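Local coordinates for beta-N-acetylglucosaminidase Nag2 (PDB 6EZR), which probably hydrolyses terminal non-reducing N-acetyl-D-hexosamine residues of N-acetyl-beta-D-hexosaminides, as a member of glycoside hydrolase family 20, at residues C20-T25 / C81-G86; I166-A171 / F200-T205; T296-L301 / I365-V370. All coordinates share one frame; numbering follows the deposited sequence.

Contact 1: C20-T25 / C81-G86; sequences CRFGLT and CEFSIG
F83 holds CG between its backbone N and carbonyl carbon (chi1 68°), which swings its ring back under CB of F22 on the neighbouring strand. F22 CB lies over one face of the F83 ring, 4.2 Å from the ring centroid and offset toward the rim. F22 sends its own CG anti to the carbonyl carbon (chi1 -57°), and this places the two rings near parallel but slid apart, touching where F22 CD2 comes 3.7 Å from F83 CE2. I85 reaches back as F83 does, bringing its CG1 within 3.7 Å of F22 CE2, at the edge of that ring, while CG1 also touches CB of C20. This apolar face is continued by F90, whose ring meets F22, and by L10 and V12 of strand 6-16. On the other face of the sheet R21 and E82 form a salt bridge, NH1 to OE2 2.6 Å, although the hydrogen bond within it is bent and weak. The chain of R21 passes over S84, its CG 3.5 Å from S84 OG, and E82 has a second partner, its OE1 being hydrogen-bonded to the hydroxyl of Y80. Between the two faces runs a regular backbone pairing in which C20-I85, F22-F83 and L24-C81 are hydrogen-bonded and R21-S84 and G23-E82 are not. This is the ladder of an antiparallel strand pair, with 78-85 the outermost strand on this side of the mixed N-terminal sheet.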
loop_
_atom_site.group_PDB
_atom_site.type_symbol
_atom_site.label_atom_id
_atom_site.label_comp_id
_atom_site.label_asym_id
_atom_site.label_seq_id
_atom_site.Cartn_x
_atom_site.Cartn_y
_atom_site.Cartn_z
ATOM N N CYS A 20 -22.274 -14.709 11.307
ATOM C CA CYS A 20 -21.814 -14.599 12.695
ATOM C C CYS A 20 -22.739 -13.706 13.496
ATOM O O CYS A 20 -23.098 -12.626 13.027
ATOM C CB CYS A 20 -20.405 -14.014 12.772
ATOM S SG CYS A 20 -19.120 -15.163 12.255
ATOM N N ARG A 21 -23.079 -14.143 14.710
ATOM C CA ARG A 21 -23.909 -13.354 15.627
ATOM C C ARG A 21 -23.090 -12.987 16.859
ATOM O O ARG A 21 -22.378 -13.835 17.417
ATOM C CB ARG A 21 -25.174 -14.123 16.026
ATOM C CG ARG A 21 -26.219 -13.277 16.738
ATOM C CD ARG A 21 -27.547 -14.012 16.846
ATOM N NE ARG A 21 -27.420 -15.210 17.674
ATOM C CZ ARG A 21 -27.815 -15.336 18.937
ATOM N NH1 ARG A 21 -28.407 -14.357 19.587
ATOM N NH2 ARG A 21 -27.620 -16.481 19.556
ATOM N N PHE A 22 -23.190 -11.720 17.260
ATOM C CA PHE A 22 -22.457 -11.179 18.391
ATOM C C PHE A 22 -23.385 -10.594 19.449
ATOM O O PHE A 22 -24.460 -10.078 19.131
ATOM C CB PHE A 22 -21.502 -10.072 17.948
ATOM C CG PHE A 22 -20.505 -10.499 16.905
ATOM C CD1 PHE A 22 -19.265 -11.007 17.269
ATOM C CD2 PHE A 22 -20.805 -10.375 15.557
ATOM C CE1 PHE A 22 -18.343 -11.390 16.296
ATOM C CE2 PHE A 22 -19.892 -10.750 14.587
ATOM C CZ PHE A 22 -18.659 -11.257 14.953
ATOM N N GLY A 23 -22.942 -10.689 20.705
ATOM C CA GLY A 23 -23.540 -9.970 21.810
ATOM C C GLY A 23 -22.656 -8.782 22.088
ATOM O O GLY A 23 -21.435 -8.909 22.117
ATOM N N LEU A 24 -23.273 -7.622 22.259
ATOM C CA LEU A 24 -22.577 -6.392 22.621
ATOM C C LEU A 24 -23.134 -5.944 23.956
ATOM O O LEU A 24 -24.327 -5.643 24.037
ATOM C CB LEU A 24 -22.831 -5.305 21.566
ATOM C CG LEU A 24 -22.246 -3.902 21.781
ATOM C CD1 LEU A 24 -22.096 -3.181 20.449
ATOM C CD2 LEU A 24 -23.085 -3.044 22.730
ATOM N N THR A 25 -22.283 -5.879 24.983
ATOM C CA THR A 25 -22.665 -5.311 26.284
ATOM C C THR A 25 -21.907 -4.011 26.558
ATOM O O THR A 25 -20.691 -4.005 26.575
ATOM C CB THR A 25 -22.404 -6.291 27.447
ATOM O OG1 THR A 25 -22.832 -7.603 27.076
ATOM C CG2 THR A 25 -23.176 -5.867 28.691
ATOM N N CYS A 81 -27.050 -5.416 23.285
ATOM C CA CYS A 81 -27.530 -5.475 21.893
ATOM C C CYS A 81 -26.854 -6.592 21.085
ATOM O O CYS A 81 -25.630 -6.769 21.151
ATOM C CB CYS A 81 -27.295 -4.141 21.195
ATOM S SG CYS A 81 -28.011 -4.040 19.542
ATOM N N GLU A 82 -27.660 -7.346 20.336
ATOM C CA GLU A 82 -27.161 -8.330 19.381
ATOM C C GLU A 82 -27.181 -7.799 17.962
ATOM O O GLU A 82 -28.038 -6.995 17.595
ATOM C CB GLU A 82 -27.980 -9.599 19.437
ATOM C CG GLU A 82 -27.696 -10.409 20.682
ATOM C CD GLU A 82 -28.591 -11.613 20.821
ATOM O OE1 GLU A 82 -28.540 -12.257 21.894
ATOM O OE2 GLU A 82 -29.321 -11.935 19.855
ATOM N N PHE A 83 -26.213 -8.250 17.174
ATOM C CA PHE A 83 -26.183 -8.000 15.738
ATOM C C PHE A 83 -25.454 -9.147 15.055
ATOM O O PHE A 83 -24.796 -9.976 15.705
ATOM C CB PHE A 83 -25.524 -6.648 15.414
ATOM C CG PHE A 83 -24.053 -6.594 15.717
ATOM C CD1 PHE A 83 -23.600 -6.223 16.985
ATOM C CD2 PHE A 83 -23.117 -6.913 14.736
ATOM C CE1 PHE A 83 -22.236 -6.174 17.270
ATOM C CE2 PHE A 83 -21.759 -6.875 15.017
ATOM C CZ PHE A 83 -21.317 -6.507 16.287
ATOM N N SER A 84 -25.580 -9.172 13.737
ATOM C CA SER A 84 -24.971 -10.192 12.906
ATOM C C SER A 84 -24.271 -9.578 11.701
ATOM O O SER A 84 -24.588 -8.458 11.270
ATOM C CB SER A 84 -26.028 -11.195 12.433
ATOM O OG SER A 84 -26.493 -12.004 13.500
ATOM N N ILE A 85 -23.317 -10.345 11.180
ATOM C CA ILE A 85 -22.566 -10.019 9.967
ATOM C C ILE A 85 -22.582 -11.234 9.048
ATOM O O ILE A 85 -22.732 -12.374 9.500
ATOM C CB ILE A 85 -21.098 -9.625 10.266
ATOM C CG1 ILE A 85 -20.321 -10.781 10.891
ATOM C CG2 ILE A 85 -21.059 -8.433 11.199
ATOM C CD1 ILE A 85 -18.820 -10.575 10.988
ATOM N N GLY A 86 -22.413 -10.983 7.760
ATOM C CA GLY A 86 -22.356 -12.042 6.771
ATOM C C GLY A 86 -20.913 -12.433 6.603
ATOM O O GLY A 86 -20.232 -11.939 5.709
#

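Contact 2: I166-A171 / F200-T205; sequences IYTDLA and FKSNPT
A short parallel bridge, at the point where strand 164-166 runs out into the loop before helix 172-186, joins I166 to F200 of strand 198-202 and begins a beta-alpha-beta crossover in the non-catalytic domain 2 of family 20. Its direct hydrogen bond runs from Y167 N to F200 O, 2.9 Å long and close to straight at 165°. Further on the two backbones part, and a water takes over the pairing: it donates to Y167 O and accepts from S202 N, at 2.9 Å from each. Past the water T168 leans on S202. With OG1 anti to its own N (chi1 175°), T168 turns the methyl CG2 toward the strand, 3.5 Å from S202 N, while the CB atoms of the two residues stand 3.8 Å apart. The loop then doubles back, A171 N bonding to T168 O, and this turn brings the methyl of A171 against F200, where it meets the ring atom CD2 at 3.7 Å and F200 CB almost as closely. I166 CB lies beside F200 on the same face of the sheet. K175 and L178 of helix 172-186 also touch the F200 side chain, F230 and C234 of helix 227-240 reach it too, and on the far side of strand 198-202 K201 and N203 share backbone hydrogen bonds with I222 and A224 of the parallel strand 220-224.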
loop_
_atom_site.group_PDB
_atom_site.type_symbol
_atom_site.label_atom_id
_atom_site.label_comp_id
_atom_site.label_asym_id
_atom_site.label_seq_id
_atom_site.Cartn_x
_atom_site.Cartn_y
_atom_site.Cartn_z
ATOM N N ILE A 166 35.217 7.588 -10.392
ATOM C CA ILE A 166 34.060 7.559 -11.287
ATOM C C ILE A 166 34.483 8.009 -12.695
ATOM O O ILE A 166 34.925 9.148 -12.907
ATOM C CB ILE A 166 32.858 8.368 -10.701
ATOM C CG1 ILE A 166 31.718 8.515 -11.713
ATOM C CG2 ILE A 166 33.295 9.731 -10.178
ATOM C CD1 ILE A 166 30.393 8.881 -11.071
ATOM N N TYR A 167 34.356 7.083 -13.645
ATOM C CA TYR A 167 34.749 7.311 -15.033
ATOM C C TYR A 167 33.558 7.361 -15.987
ATOM O O TYR A 167 33.712 7.142 -17.185
ATOM C CB TYR A 167 35.753 6.239 -15.457
ATOM C CG TYR A 167 36.912 6.132 -14.492
ATOM C CD1 TYR A 167 37.713 7.241 -14.217
ATOM C CD2 TYR A 167 37.197 4.939 -13.830
ATOM C CE1 TYR A 167 38.770 7.159 -13.324
ATOM C CE2 TYR A 167 38.256 4.850 -12.941
ATOM C CZ TYR A 167 39.035 5.961 -12.693
ATOM O OH TYR A 167 40.079 5.874 -11.815
ATOM N N THR A 168 32.379 7.672 -15.451
ATOM C CA THR A 168 31.188 7.907 -16.263
ATOM C C THR A 168 30.116 8.628 -15.452
ATOM O O THR A 168 29.896 8.320 -14.277
ATOM C CB THR A 168 30.613 6.608 -16.871
ATOM O OG1 THR A 168 29.379 6.889 -17.549
ATOM C CG2 THR A 168 30.387 5.526 -15.811
ATOM N N ASP A 169 29.451 9.578 -16.103
ATOM C CA ASP A 169 28.438 10.407 -15.463
ATOM C C ASP A 169 27.155 9.629 -15.168
ATOM O O ASP A 169 26.399 10.024 -14.287
ATOM C CB ASP A 169 28.137 11.655 -16.312
ATOM C CG ASP A 169 29.347 12.597 -16.448
ATOM O OD1 ASP A 169 30.242 12.607 -15.569
ATOM O OD2 ASP A 169 29.393 13.341 -17.453
ATOM N N LEU A 170 26.916 8.531 -15.890
ATOM C CA LEU A 170 25.821 7.588 -15.577
ATOM C C LEU A 170 25.843 7.061 -14.132
ATOM O O LEU A 170 24.789 6.760 -13.576
ATOM C CB LEU A 170 25.835 6.389 -16.538
ATOM C CG LEU A 170 25.417 6.591 -18.000
ATOM C CD1 LEU A 170 25.598 5.292 -18.770
ATOM C CD2 LEU A 170 23.976 7.061 -18.129
ATOM N N ALA A 171 27.037 6.946 -13.551
ATOM C CA ALA A 171 27.224 6.489 -12.172
ATOM C C ALA A 171 27.107 7.578 -11.098
ATOM O O ALA A 171 27.258 7.278 -9.915
ATOM C CB ALA A 171 28.577 5.795 -12.049
ATOM N N PHE A 200 33.991 3.087 -10.435
ATOM C CA PHE A 200 32.762 3.067 -11.229
ATOM C C PHE A 200 33.125 3.256 -12.702
ATOM O O PHE A 200 33.665 4.291 -13.087
ATOM C CB PHE A 200 31.808 4.173 -10.772
ATOM C CG PHE A 200 31.129 3.889 -9.462
ATOM C CD1 PHE A 200 31.797 4.082 -8.255
ATOM C CD2 PHE A 200 29.816 3.433 -9.430
ATOM C CE1 PHE A 200 31.164 3.815 -7.042
ATOM C CE2 PHE A 200 29.183 3.169 -8.223
ATOM C CZ PHE A 200 29.856 3.363 -7.025
ATOM N N LYS A 201 32.819 2.250 -13.517
ATOM C CA LYS A 201 33.239 2.202 -14.918
ATOM C C LYS A 201 32.049 1.922 -15.829
ATOM O O LYS A 201 31.207 1.096 -15.515
ATOM C CB LYS A 201 34.296 1.107 -15.093
ATOM C CG LYS A 201 34.755 0.896 -16.528
ATOM C CD LYS A 201 35.635 -0.328 -16.673
ATOM C CE LYS A 201 35.973 -0.573 -18.135
ATOM N NZ LYS A 201 36.667 -1.877 -18.305
ATOM N N SER A 202 32.007 2.595 -16.973
ATOM C CA SER A 202 30.979 2.349 -17.983
ATOM C C SER A 202 31.236 1.053 -18.749
ATOM O O SER A 202 32.372 0.743 -19.084
ATOM C CB SER A 202 30.939 3.503 -18.977
ATOM O OG SER A 202 29.887 3.334 -19.899
ATOM N N ASN A 203 30.163 0.314 -19.024
ATOM C CA ASN A 203 30.193 -0.867 -19.894
ATOM C C ASN A 203 28.858 -0.941 -20.655
ATOM O O ASN A 203 27.890 -1.502 -20.148
ATOM C CB ASN A 203 30.463 -2.149 -19.083
ATOM C CG ASN A 203 30.621 -3.396 -19.959
ATOM O OD1 ASN A 203 30.117 -3.462 -21.082
ATOM N ND2 ASN A 203 31.318 -4.397 -19.435
ATOM N N PRO A 204 28.815 -0.388 -21.889
ATOM C CA PRO A 204 27.564 -0.226 -22.648
ATOM C C PRO A 204 26.960 -1.501 -23.270
ATOM O O PRO A 204 25.865 -1.430 -23.838
ATOM C CB PRO A 204 27.957 0.774 -23.747
ATOM C CG PRO A 204 29.400 0.507 -23.989
ATOM C CD PRO A 204 29.986 0.046 -22.679
ATOM N N THR A 205 27.656 -2.634 -23.183
ATOM C CA THR A 205 27.099 -3.919 -23.633
ATOM C C THR A 205 26.038 -4.470 -22.671
ATOM O O THR A 205 25.167 -5.241 -23.086
ATOM C CB THR A 205 28.186 -5.001 -23.814
ATOM O OG1 THR A 205 28.786 -5.307 -22.551
ATOM C CG2 THR A 205 29.268 -4.547 -24.803
HETATM O O HOH W 1 34.175 4.329 -17.812
#

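Contact 3: T296-L301 / I365-V370; sequences TFHWHL and IPEIDV
E367 reaches across to H298 and H300 with an extended side chain. CB, at the root, lies 3.7 Å from W299 O and almost as near to NE2 of H298. CG then stands anti to the backbone N (chi1 -176°), the extended link that carries the carboxylate out along the face that holds both histidines. At the tip OE1 takes two hydrogen bonds. H298 NE2 donates at 2.7 Å to the anti lone pair, the one turned away from OE2, with OE1 standing somewhat out of the H298 ring plane. H300 ND1 arrives at 3.0 Å from above the carboxylate plane, with OE1 in the plane of its own ring; that ring stands nearly perpendicular to the carboxylate, at 86°. OE2 is held by W487 NE1, so three donors from three residues fix the rotation of the group.

The strands beneath belong to the parallel strands of the (beta/alpha)8, or TIM, barrel of the family 20 catalytic domain, and pair through I365 N to F297 O, W299 N to I365 O and E367 N to W299 O. H300 lies about 5 Å, side chain to side chain, from R274, which binds N-acetyl-D-glucosamine, and its NE2 is bonded to D303.

The other ring nitrogen of H298, ND1, is taken by Q578, so both ring nitrogens of H298 are hydrogen-bonded. D369 crosses H300 at about a right angle, its OD2 3.1 Å from CE1. On the opposite face of the sheet, the indole of W299 is sandwiched between F297 and L301 of its own strand, while L301 CD1 also reaches P366 CB, 4.3 Å away.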
loop_
_atom_site.group_PDB
_atom_site.type_symbol
_atom_site.label_atom_id
_atom_site.label_comp_id
_atom_site.label_asym_id
_atom_site.label_seq_id
_atom_site.Cartn_x
_atom_site.Cartn_y
_atom_site.Cartn_z
ATOM N N THR A 296 9.966 1.273 -8.673
ATOM C CA THR A 296 8.712 2.011 -8.781
ATOM C C THR A 296 7.997 2.142 -7.433
ATOM O O THR A 296 7.843 1.176 -6.689
ATOM C CB THR A 296 7.765 1.383 -9.827
ATOM O OG1 THR A 296 8.500 1.059 -11.012
ATOM C CG2 THR A 296 6.644 2.358 -10.198
ATOM N N PHE A 297 7.575 3.367 -7.136
ATOM C CA PHE A 297 6.734 3.651 -5.994
ATOM C C PHE A 297 5.396 4.091 -6.555
ATOM O O PHE A 297 5.296 5.101 -7.258
ATOM C CB PHE A 297 7.356 4.732 -5.118
ATOM C CG PHE A 297 6.577 5.026 -3.867
ATOM C CD1 PHE A 297 6.432 4.054 -2.873
ATOM C CD2 PHE A 297 5.994 6.269 -3.667
ATOM C CE1 PHE A 297 5.721 4.320 -1.707
ATOM C CE2 PHE A 297 5.280 6.540 -2.505
ATOM C CZ PHE A 297 5.146 5.566 -1.524
ATOM N N HIS A 298 4.374 3.296 -6.274
ATOM C CA HIS A 298 3.012 3.590 -6.680
ATOM C C HIS A 298 2.342 4.266 -5.492
ATOM O O HIS A 298 2.054 3.616 -4.496
ATOM C CB HIS A 298 2.347 2.272 -7.074
ATOM C CG HIS A 298 0.897 2.368 -7.438
ATOM N ND1 HIS A 298 0.277 1.384 -8.170
ATOM C CD2 HIS A 298 -0.068 3.270 -7.133
ATOM C CE1 HIS A 298 -1.002 1.675 -8.310
ATOM N NE2 HIS A 298 -1.237 2.818 -7.692
ATOM N N TRP A 299 2.092 5.572 -5.630
ATOM C CA TRP A 299 1.522 6.422 -4.578
ATOM C C TRP A 299 -0.014 6.544 -4.724
ATOM O O TRP A 299 -0.537 7.267 -5.580
ATOM C CB TRP A 299 2.175 7.815 -4.628
ATOM C CG TRP A 299 2.340 8.527 -3.309
ATOM C CD1 TRP A 299 1.798 8.188 -2.092
ATOM C CD2 TRP A 299 3.084 9.725 -3.089
ATOM N NE1 TRP A 299 2.174 9.096 -1.135
ATOM C CE2 TRP A 299 2.968 10.047 -1.718
ATOM C CE3 TRP A 299 3.848 10.560 -3.919
ATOM C CZ2 TRP A 299 3.590 11.172 -1.159
ATOM C CZ3 TRP A 299 4.461 11.677 -3.364
ATOM C CH2 TRP A 299 4.330 11.968 -1.994
ATOM N N HIS A 300 -0.724 5.818 -3.872
ATOM C CA HIS A 300 -2.174 5.826 -3.851
ATOM C C HIS A 300 -2.630 6.954 -2.924
ATOM O O HIS A 300 -2.666 6.795 -1.700
ATOM C CB HIS A 300 -2.659 4.464 -3.369
ATOM C CG HIS A 300 -4.145 4.331 -3.300
ATOM N ND1 HIS A 300 -4.884 3.779 -4.320
ATOM C CD2 HIS A 300 -5.027 4.645 -2.324
ATOM C CE1 HIS A 300 -6.160 3.772 -3.984
ATOM N NE2 HIS A 300 -6.276 4.292 -2.777
ATOM N N LEU A 301 -2.975 8.090 -3.523
ATOM C CA LEU A 301 -3.129 9.360 -2.794
ATOM C C LEU A 301 -4.557 9.753 -2.491
ATOM O O LEU A 301 -4.780 10.731 -1.776
ATOM C CB LEU A 301 -2.504 10.492 -3.601
ATOM C CG LEU A 301 -0.992 10.425 -3.750
ATOM C CD1 LEU A 301 -0.561 11.083 -5.056
ATOM C CD2 LEU A 301 -0.339 11.084 -2.553
ATOM N N ILE A 365 4.605 6.687 -9.458
ATOM C CA ILE A 365 3.376 6.652 -10.267
ATOM C C ILE A 365 2.204 7.104 -9.398
ATOM O O ILE A 365 1.820 6.392 -8.474
ATOM C CB ILE A 365 3.128 5.249 -10.875
ATOM C CG1 ILE A 365 4.250 4.933 -11.867
ATOM C CG2 ILE A 365 1.762 5.169 -11.574
ATOM C CD1 ILE A 365 4.214 3.541 -12.459
ATOM N N PRO A 366 1.635 8.293 -9.678
ATOM C CA PRO A 366 0.529 8.767 -8.842
ATOM C C PRO A 366 -0.769 8.120 -9.251
ATOM O O PRO A 366 -0.946 7.827 -10.432
ATOM C CB PRO A 366 0.482 10.259 -9.157
ATOM C CG PRO A 366 0.895 10.318 -10.586
ATOM C CD PRO A 366 1.984 9.284 -10.708
ATOM N N GLU A 367 -1.669 7.924 -8.290
ATOM C CA GLU A 367 -3.003 7.377 -8.561
ATOM C C GLU A 367 -4.115 8.340 -8.137
ATOM O O GLU A 367 -4.154 8.783 -6.991
ATOM C CB GLU A 367 -3.199 6.028 -7.869
ATOM C CG GLU A 367 -4.542 5.373 -8.196
ATOM C CD GLU A 367 -4.787 4.061 -7.479
ATOM O OE1 GLU A 367 -3.826 3.351 -7.127
ATOM O OE2 GLU A 367 -5.964 3.736 -7.249
ATOM N N ILE A 368 -5.019 8.629 -9.074
ATOM C CA ILE A 368 -6.257 9.383 -8.823
ATOM C C ILE A 368 -7.458 8.468 -9.126
ATOM O O ILE A 368 -7.825 8.275 -10.285
ATOM C CB ILE A 368 -6.344 10.667 -9.700
ATOM C CG1 ILE A 368 -5.099 11.560 -9.544
ATOM C CG2 ILE A 368 -7.618 11.453 -9.395
ATOM C CD1 ILE A 368 -4.824 12.081 -8.145
ATOM N N ASP A 369 -8.070 7.929 -8.070
ATOM C CA ASP A 369 -9.219 7.001 -8.176
ATOM C C ASP A 369 -10.509 7.654 -8.717
ATOM O O ASP A 369 -11.078 8.508 -8.044
ATOM C CB ASP A 369 -9.557 6.425 -6.778
ATOM C CG ASP A 369 -8.961 5.052 -6.508
ATOM O OD1 ASP A 369 -8.729 4.259 -7.441
ATOM O OD2 ASP A 369 -8.786 4.748 -5.308
ATOM N N VAL A 370 -10.965 7.239 -9.906
ATOM C CA VAL A 370 -12.304 7.602 -10.457
ATOM C C VAL A 370 -12.869 6.430 -11.274
ATOM O O VAL A 370 -12.083 5.584 -11.718
ATOM C CB VAL A 370 -12.277 8.857 -11.377
ATOM C CG1 VAL A 370 -12.056 10.121 -10.565
ATOM C CG2 VAL A 370 -11.250 8.725 -12.498
#

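The three contacts follow one another along the chain, each closing before the next opens, and none touches another. Contact 3 lies about 10 Å from the centre of the chain, whereas contacts 1 and 2 lie on opposite sides of it, their centres about 65 Å apart. From contact 3 the centre of contact 2 is about 33 Å away and that of contact 1 about 37 Å. Contact 3 is beside the sugar site: the side chain of H300 is about 9 Å from that of E584, a further N-acetyl-D-glucosamine-binding residue. Contact 1 approaches the same site from the N-terminal sheet, the side chain of I85 being about 11 Å from that of W546, which also binds the sugar. Contact 2 lies away from these sites.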